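Local coordinates for protein alpha-ketoglutarate-dependent 2,4-dichlorophenoxyacetate dioxygenase (Bradyrhizobium diazoefficiens, PDB 5BKE) that probably acts as a metal-dependent 2-oxoglutarate dioxygenase of the TfdA family that degrades aryloxyalkanoate herbicides such as 2,4-dichlorophenoxyacetate, at residues Gly140-Ala145 against Gln273-Arg278. Numbering follows the deposited sequence.
Sequences GNTEFA and QPRDMR. With OGA (N-oxalylglycine), chain O.
Arg-275 runs out nearly straight, CG anti to the backbone N (chi1 -172°) and extended on to NE, which carries its guanidinium across to Gly-140 and Thr-142. On Thr-142, OG1 stands anti to the carbonyl carbon (chi1 -53°), which aims it at the ligand carboxylate that the arginine holds. That carboxylate, the C5 end of N-oxalylglycine, is taken end-on by the two terminal nitrogens: Arg-275 NH1 reaches O3 at 2.8 Å and NH2 reaches O4 at 3.0 Å, both nearly straight. Thr-142 OG1 donates to O4 over 2.6 Å, so O4 is gripped twice. NH2 also donates to Gly-140 O at 2.9 Å, a more bent bond (135°) with the oxygen tilted out of the guanidinium plane. A water accepts from Arg-275 NE and lies 2.8 Å from it. Met-277 CG, from the same segment, sits above one guanidinium face near its rim. A methionine in place of Arg-275 would probably leave the carboxylate without its paired charge and Gly-140 O without this donor. Arg-279 also bonds the ligand, whereas His-115, Asp-117 and His-264 hold the manganese. Consistent with the 2-oxoglutarate site of TauD/TfdA dioxygenases, charge and directed hydrogen bonds probably act together to fix the distal carboxylate.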
# COMPACT_ATOMS: atom_id res chain seq x y z
N GLY C 140 -34.46 8.13 -33.92
CA GLY C 140 -34.53 6.70 -33.61
C GLY C 140 -33.20 6.00 -33.36
O GLY C 140 -33.03 4.83 -33.74
N ASN C 141 -32.25 6.71 -32.74
CA ASN C 141 -31.05 6.08 -32.17
C ASN C 141 -31.50 5.07 -31.10
O ASN C 141 -32.50 5.29 -30.42
CB ASN C 141 -30.13 7.11 -31.50
CG ASN C 141 -29.40 8.02 -32.48
OD1 ASN C 141 -29.37 7.79 -33.70
ND2 ASN C 141 -28.79 9.06 -31.94
N THR C 142 -30.75 3.98 -30.97
CA THR C 142 -30.99 3.05 -29.87
C THR C 142 -29.88 3.19 -28.83
O THR C 142 -28.70 3.12 -29.15
CB THR C 142 -31.15 1.59 -30.36
OG1 THR C 142 -32.16 1.56 -31.38
CG2 THR C 142 -31.57 0.66 -29.21
N GLU C 143 -30.29 3.42 -27.58
CA GLU C 143 -29.35 3.65 -26.49
C GLU C 143 -29.35 2.45 -25.55
O GLU C 143 -30.39 1.83 -25.34
CB GLU C 143 -29.69 4.95 -25.74
CG GLU C 143 -29.67 6.19 -26.63
CD GLU C 143 -29.85 7.51 -25.90
OE1 GLU C 143 -30.24 7.54 -24.71
OE2 GLU C 143 -29.64 8.54 -26.56
N PHE C 144 -28.16 2.15 -25.03
CA PHE C 144 -27.91 1.03 -24.13
C PHE C 144 -27.24 1.52 -22.84
O PHE C 144 -26.38 2.40 -22.87
CB PHE C 144 -27.03 -0.01 -24.82
CG PHE C 144 -27.66 -0.60 -26.07
CD1 PHE C 144 -27.51 0.02 -27.32
CD2 PHE C 144 -28.42 -1.77 -25.99
CE1 PHE C 144 -28.10 -0.52 -28.46
CE2 PHE C 144 -29.02 -2.31 -27.12
CZ PHE C 144 -28.87 -1.69 -28.36
N ALA C 145 -27.65 0.93 -21.72
CA ALA C 145 -27.08 1.27 -20.42
C ALA C 145 -26.57 0.01 -19.72
O ALA C 145 -27.24 -1.03 -19.73
CB ALA C 145 -28.10 2.00 -19.57
N GLN C 273 -42.10 8.43 -41.68
CA GLN C 273 -41.11 7.69 -42.48
C GLN C 273 -40.91 6.23 -42.04
O GLN C 273 -40.96 5.95 -40.84
CB GLN C 273 -39.78 8.43 -42.49
CG GLN C 273 -39.75 9.55 -43.50
CD GLN C 273 -38.45 10.31 -43.48
OE1 GLN C 273 -37.46 9.88 -44.08
NE2 GLN C 273 -38.44 11.45 -42.79
N PRO C 274 -40.70 5.30 -43.01
CA PRO C 274 -40.62 3.89 -42.63
C PRO C 274 -39.41 3.59 -41.73
O PRO C 274 -38.35 4.20 -41.88
CB PRO C 274 -40.48 3.17 -43.98
CG PRO C 274 -39.91 4.19 -44.90
CD PRO C 274 -40.51 5.49 -44.46
N ARG C 275 -39.61 2.69 -40.77
CA ARG C 275 -38.55 2.22 -39.90
C ARG C 275 -38.76 0.73 -39.74
O ARG C 275 -39.57 0.31 -38.93
CB ARG C 275 -38.62 2.93 -38.53
CG ARG C 275 -37.42 2.63 -37.65
CD ARG C 275 -37.39 3.50 -36.41
NE ARG C 275 -36.13 3.36 -35.69
CZ ARG C 275 -35.91 2.53 -34.66
NH1 ARG C 275 -36.89 1.74 -34.21
NH2 ARG C 275 -34.72 2.49 -34.09
N ASP C 276 -38.05 -0.06 -40.54
CA ASP C 276 -38.20 -1.51 -40.53
C ASP C 276 -37.09 -2.17 -39.70
O ASP C 276 -35.97 -2.39 -40.18
CB ASP C 276 -38.28 -2.08 -41.96
CG ASP C 276 -38.73 -3.54 -42.00
OD1 ASP C 276 -38.84 -4.19 -40.94
OD2 ASP C 276 -38.95 -4.05 -43.12
N MET C 277 -37.44 -2.45 -38.44
CA MET C 277 -36.54 -3.05 -37.46
C MET C 277 -37.15 -4.36 -36.99
O MET C 277 -38.33 -4.40 -36.60
CB MET C 277 -36.31 -2.10 -36.27
CG MET C 277 -35.89 -0.67 -36.61
SD MET C 277 -34.29 -0.53 -37.44
CE MET C 277 -33.17 -0.86 -36.08
N ARG C 278 -36.36 -5.43 -37.03
CA ARG C 278 -36.82 -6.79 -36.75
C ARG C 278 -35.92 -7.47 -35.71
O ARG C 278 -34.69 -7.42 -35.82
CB ARG C 278 -36.87 -7.62 -38.04
CG ARG C 278 -37.57 -6.92 -39.19
CD ARG C 278 -37.71 -7.81 -40.41
NE ARG C 278 -38.29 -7.07 -41.52
CZ ARG C 278 -38.51 -7.55 -42.74
NH1 ARG C 278 -38.20 -8.81 -43.06
NH2 ARG C 278 -39.05 -6.76 -43.66
C1 OGA O . -36.48 -3.95 -29.06
C2 OGA O . -36.39 -2.51 -28.90
C4 OGA O . -35.86 -0.37 -29.99
C5 OGA O . -35.64 0.04 -31.42
O1 OGA O . -36.53 -4.64 -28.02
O2 OGA O . -36.45 -4.43 -30.22
O2' OGA O . -36.76 -2.02 -27.84
O3 OGA O . -36.53 -0.27 -32.25
N1 OGA O . -35.87 -1.83 -29.91
O4 OGA O . -34.59 0.66 -31.72
O HOH W 1 -34.12 4.93 -36.76